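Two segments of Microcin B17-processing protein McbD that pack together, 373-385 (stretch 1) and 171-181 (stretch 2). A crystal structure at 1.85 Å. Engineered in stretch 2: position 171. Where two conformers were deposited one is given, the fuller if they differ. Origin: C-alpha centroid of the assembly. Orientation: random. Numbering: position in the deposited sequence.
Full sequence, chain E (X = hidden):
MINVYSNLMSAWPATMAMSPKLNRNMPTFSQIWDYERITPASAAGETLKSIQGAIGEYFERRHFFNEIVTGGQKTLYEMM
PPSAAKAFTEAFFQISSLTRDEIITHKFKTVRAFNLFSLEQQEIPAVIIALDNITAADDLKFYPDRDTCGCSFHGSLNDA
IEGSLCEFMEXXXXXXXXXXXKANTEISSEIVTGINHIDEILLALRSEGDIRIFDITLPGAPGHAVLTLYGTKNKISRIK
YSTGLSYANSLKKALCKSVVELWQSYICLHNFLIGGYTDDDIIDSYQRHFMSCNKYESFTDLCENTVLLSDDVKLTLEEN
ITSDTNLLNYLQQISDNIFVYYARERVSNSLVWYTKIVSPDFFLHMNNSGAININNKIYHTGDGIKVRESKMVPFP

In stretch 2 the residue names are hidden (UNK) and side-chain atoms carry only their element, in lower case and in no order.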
# COMPACT_ATOMS: atom_id res chain seq x y z
N ASN E 373 -27.53 54.65 7.85
CA ASN E 373 -27.15 55.95 8.42
C ASN E 373 -26.34 56.76 7.40
O ASN E 373 -25.13 56.93 7.51
CB ASN E 373 -26.45 55.80 9.79
CG ASN E 373 -25.15 55.02 9.73
OD1 ASN E 373 -25.07 53.95 9.11
ND2 ASN E 373 -24.13 55.54 10.42
N ILE E 374 -27.05 57.28 6.40
CA ILE E 374 -26.46 58.01 5.28
C ILE E 374 -25.65 59.25 5.71
O ILE E 374 -24.64 59.59 5.09
CB ILE E 374 -27.55 58.38 4.24
CG1 ILE E 374 -26.92 58.77 2.89
CG2 ILE E 374 -28.47 59.49 4.76
CD1 ILE E 374 -26.20 57.63 2.20
N ASN E 375 -26.09 59.90 6.79
CA ASN E 375 -25.39 61.08 7.33
C ASN E 375 -24.52 60.64 8.49
O ASN E 375 -25.02 60.22 9.53
CB ASN E 375 -26.39 62.14 7.76
CG ASN E 375 -27.25 62.65 6.61
OD1 ASN E 375 -26.85 62.60 5.44
ND2 ASN E 375 -28.43 63.18 6.94
N ASN E 376 -23.21 60.73 8.30
CA ASN E 376 -22.23 60.24 9.27
C ASN E 376 -20.95 61.09 9.15
O ASN E 376 -20.98 62.14 8.51
CB ASN E 376 -22.03 58.71 9.11
CG ASN E 376 -21.62 58.30 7.70
OD1 ASN E 376 -20.68 58.85 7.13
ND2 ASN E 376 -22.33 57.32 7.15
N LYS E 377 -19.84 60.68 9.78
CA LYS E 377 -18.62 61.50 9.75
C LYS E 377 -17.84 61.48 8.43
O LYS E 377 -16.92 62.28 8.27
CB LYS E 377 -17.69 61.16 10.91
CG LYS E 377 -18.27 61.51 12.28
CD LYS E 377 -18.36 63.01 12.49
CE LYS E 377 -19.03 63.38 13.81
NZ LYS E 377 -18.52 62.59 14.97
N ILE E 378 -18.19 60.61 7.48
CA ILE E 378 -17.53 60.62 6.16
C ILE E 378 -18.44 60.91 4.97
O ILE E 378 -17.98 60.99 3.83
CB ILE E 378 -16.75 59.32 5.91
CG1 ILE E 378 -17.69 58.11 5.85
CG2 ILE E 378 -15.70 59.12 6.99
CD1 ILE E 378 -17.06 56.88 5.26
N TYR E 379 -19.74 61.06 5.21
CA TYR E 379 -20.67 61.39 4.14
C TYR E 379 -21.91 62.09 4.71
O TYR E 379 -22.30 61.85 5.85
CB TYR E 379 -21.06 60.12 3.38
CG TYR E 379 -21.81 60.39 2.10
CD1 TYR E 379 -21.14 60.73 0.94
CD2 TYR E 379 -23.21 60.29 2.06
CE1 TYR E 379 -21.82 60.96 -0.24
CE2 TYR E 379 -23.90 60.53 0.89
CZ TYR E 379 -23.20 60.87 -0.27
OH TYR E 379 -23.88 61.13 -1.45
N HIS E 380 -22.48 62.99 3.91
CA HIS E 380 -23.78 63.60 4.21
C HIS E 380 -24.58 63.61 2.91
O HIS E 380 -24.01 63.80 1.84
CB HIS E 380 -23.62 65.03 4.76
CG HIS E 380 -24.82 65.53 5.51
ND1 HIS E 380 -25.83 66.26 4.90
CD2 HIS E 380 -25.18 65.41 6.81
CE1 HIS E 380 -26.75 66.56 5.80
NE2 HIS E 380 -26.38 66.05 6.96
N THR E 381 -25.90 63.38 3.01
CA THR E 381 -26.80 63.44 1.85
C THR E 381 -26.51 64.66 0.98
O THR E 381 -26.34 65.77 1.49
CB THR E 381 -28.28 63.48 2.27
OG1 THR E 381 -28.62 62.26 2.93
CG2 THR E 381 -29.21 63.65 1.06
N GLY E 382 -26.42 64.44 -0.33
CA GLY E 382 -26.15 65.52 -1.28
C GLY E 382 -24.70 65.76 -1.64
O GLY E 382 -24.42 66.50 -2.58
N ASP E 383 -23.77 65.14 -0.90
CA ASP E 383 -22.34 65.23 -1.20
C ASP E 383 -21.99 64.59 -2.54
O ASP E 383 -21.20 65.14 -3.30
CB ASP E 383 -21.48 64.52 -0.14
CG ASP E 383 -21.25 65.35 1.11
OD1 ASP E 383 -21.77 66.47 1.23
OD2 ASP E 383 -20.51 64.84 1.99
N GLY E 384 -22.55 63.42 -2.82
CA GLY E 384 -22.19 62.65 -3.99
C GLY E 384 -23.31 62.57 -5.01
O GLY E 384 -24.14 63.49 -5.11
N ILE E 385 -23.31 61.47 -5.76
CA ILE E 385 -24.25 61.23 -6.85
C ILE E 385 -25.61 60.76 -6.30
O ILE E 385 -25.68 59.72 -5.63
CB ILE E 385 -23.70 60.18 -7.84
CG1 ILE E 385 -22.38 60.67 -8.46
CG2 ILE E 385 -24.71 59.89 -8.94
CD1 ILE E 385 -21.46 59.53 -8.87
N UNK E 171 -14.78 48.34 3.10
CA UNK E 171 -16.19 48.63 2.88
C UNK E 171 -16.49 50.12 3.00
O UNK E 171 -17.22 50.66 2.16
c UNK E 171 -17.07 47.80 3.84
n UNK E 171 -16.78 44.29 2.32
n UNK E 171 -17.02 42.01 2.56
c UNK E 171 -17.51 43.25 2.73
c UNK E 171 -16.83 46.28 3.78
n UNK E 171 -18.70 43.40 3.31
c UNK E 171 -17.16 45.70 2.41
N UNK E 172 -15.88 50.80 3.97
CA UNK E 172 -16.07 52.25 4.10
C UNK E 172 -15.50 52.95 2.87
O UNK E 172 -16.15 53.84 2.31
c UNK E 172 -16.05 52.23 6.67
c UNK E 172 -17.53 52.45 6.84
c UNK E 172 -15.48 52.81 5.39
o UNK E 172 -18.06 53.53 6.50
n UNK E 172 -18.20 51.45 7.41
N UNK E 173 -14.32 52.51 2.43
CA UNK E 173 -13.71 53.02 1.19
C UNK E 173 -14.60 52.79 -0.03
O UNK E 173 -14.74 53.66 -0.87
c UNK E 173 -12.32 52.43 0.92
o UNK E 173 -11.41 52.82 1.94
N UNK E 174 -15.19 51.62 -0.11
CA UNK E 174 -16.03 51.26 -1.25
C UNK E 174 -17.31 52.09 -1.31
O UNK E 174 -17.72 52.49 -2.40
c UNK E 174 -17.78 47.83 -1.89
c UNK E 174 -17.36 49.24 -2.24
c UNK E 174 -16.39 49.78 -1.18
c UNK E 174 -16.79 49.32 -3.65
N UNK E 175 -17.96 52.28 -0.16
CA UNK E 175 -19.17 53.10 -0.09
C UNK E 175 -18.93 54.55 -0.45
O UNK E 175 -19.73 55.14 -1.17
c UNK E 175 -19.82 53.01 1.29
c UNK E 175 -21.82 51.55 0.89
c UNK E 175 -20.63 51.45 3.09
c UNK E 175 -20.48 51.67 1.59
N UNK E 176 -17.84 55.14 0.03
CA UNK E 176 -17.50 56.51 -0.35
C UNK E 176 -17.23 56.62 -1.86
O UNK E 176 -17.73 57.55 -2.51
c UNK E 176 -16.31 57.04 0.45
c UNK E 176 -17.38 59.24 0.99
c UNK E 176 -14.88 59.09 0.85
c UNK E 176 -16.20 58.56 0.30
N UNK E 177 -16.49 55.67 -2.40
CA UNK E 177 -16.25 55.58 -3.86
C UNK E 177 -17.55 55.42 -4.64
O UNK E 177 -17.78 56.13 -5.63
c UNK E 177 -14.50 54.66 -7.90
c UNK E 177 -14.59 54.94 -6.54
c UNK E 177 -15.75 52.66 -7.53
o UNK E 177 -15.01 53.20 -9.71
c UNK E 177 -15.83 52.96 -6.18
c UNK E 177 -15.09 53.51 -8.38
c UNK E 177 -15.33 54.42 -4.19
c UNK E 177 -15.25 54.10 -5.67
N UNK E 178 -18.39 54.49 -4.19
CA UNK E 178 -19.71 54.28 -4.79
C UNK E 178 -20.51 55.60 -4.83
O UNK E 178 -20.99 56.00 -5.89
c UNK E 178 -21.91 53.05 -4.42
c UNK E 178 -23.02 53.19 -3.63
c UNK E 178 -24.57 52.22 -6.72
c UNK E 178 -22.53 52.00 -8.01
c UNK E 178 -20.48 53.23 -4.00
c UNK E 178 -22.38 52.66 -5.70
c UNK E 178 -23.93 51.93 -7.91
n UNK E 178 -24.15 52.90 -4.35
c UNK E 178 -23.78 52.57 -5.63
c UNK E 178 -21.74 52.36 -6.92
N UNK E 179 -20.61 56.28 -3.69
CA UNK E 179 -21.46 57.47 -3.58
C UNK E 179 -20.94 58.70 -4.34
O UNK E 179 -21.74 59.44 -4.90
c UNK E 179 -21.70 57.82 -2.11
c UNK E 179 -22.43 56.93 0.14
c UNK E 179 -22.52 56.75 -1.37
c UNK E 179 -23.96 56.72 -1.84
N UNK E 180 -19.63 58.90 -4.34
CA UNK E 180 -19.01 60.12 -4.89
C UNK E 180 -18.30 59.94 -6.23
O UNK E 180 -18.05 60.92 -6.92
n UNK E 180 -16.72 61.35 -1.24
c UNK E 180 -17.84 61.92 -1.67
c UNK E 180 -18.03 60.68 -3.87
o UNK E 180 -18.16 63.07 -1.37
c UNK E 180 -18.71 61.08 -2.58
N UNK E 181 -17.96 58.71 -6.59
CA UNK E 181 -17.17 58.45 -7.78
C UNK E 181 -15.69 58.81 -7.74
O UNK E 181 -15.04 58.78 -8.78

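Position 171 carries seven side-chain atoms: three carbons, a nitrogen, then a carbon bearing two more nitrogens. This guanidinium chain is Arg 171, an engineered substitution for Thr, and it lies out of reach of stretch 1. Position 172 has three carbons, the third holding one oxygen and one nitrogen; the side-chain oxygen lies 3.7 Å from Ile 378 CD1. The terminal amide excludes Glu, so this is Gln 172 and the oxygen is OE1; both polar ends are hydrogen-bonded elsewhere in the structure.

Position 173 shows one carbon and one oxygen, with CA-to-CB pointing away from stretch 1: Ser 173. Positions 174 and 175 each have four carbons forked at the second, the pattern of leucine, and neither makes a contact; they are Leu 174 and Leu 175. Position 176 repeats the fork, but one branch tip comes 3.4 Å from Ile 378 O and 4.0 Å from Tyr 379 CD1. This is Leu 176, and that tip is CD1.

Position 177 has one carbon leading to a six-carbon ring that bears an oxygen, hence Tyr 177, directed out of reach. Position 178 has fused five- and six-membered rings holding eight carbons and one nitrogen, which only an indole supplies, and makes no close contact with stretch 1: Trp 178.

Position 179 again has four carbons forked at the second; one tip sits 3.8 Å from the Tyr 379 ring centroid, 3° off the normal, and CB lies 3.7 Å from Tyr 379 CE1. It is Leu 179; CD1 makes this CH-pi contact over the ring face. Position 180 has three carbons, the last carrying oxygen and nitrogen. Its second side-chain carbon is 3.9 Å from Tyr 379 CE1, at the ring edge, and its side-chain oxygen 3.8 Å from Asp 383 CB: Gln 180, with these atoms CG and OE1. Position 181 has no side-chain atoms and a phi of 73°, favourable to glycine: Gly 181, the first residue to leave the helix.

The contact combines apolar packing with one backbone anchor. Tyr 379 lies against the helix, with Leu 179 over one face and Gln 180 at its edge, and Tyr 379 OH accepts a hydrogen bond from Gly 384 N at 3.0 Å. At the helix end, Ile 385 N donates to Leu 179 O at 2.7 Å and 165°, a nearly linear bond. Gly 384 CA approaches Leu 179 O to 3.4 Å; an ideal CB there would clash, 2.2 Å from Leu 179 O, so the bare glycine permits this approach.

Stretch 2 171-181: RQSLLLYWLQG
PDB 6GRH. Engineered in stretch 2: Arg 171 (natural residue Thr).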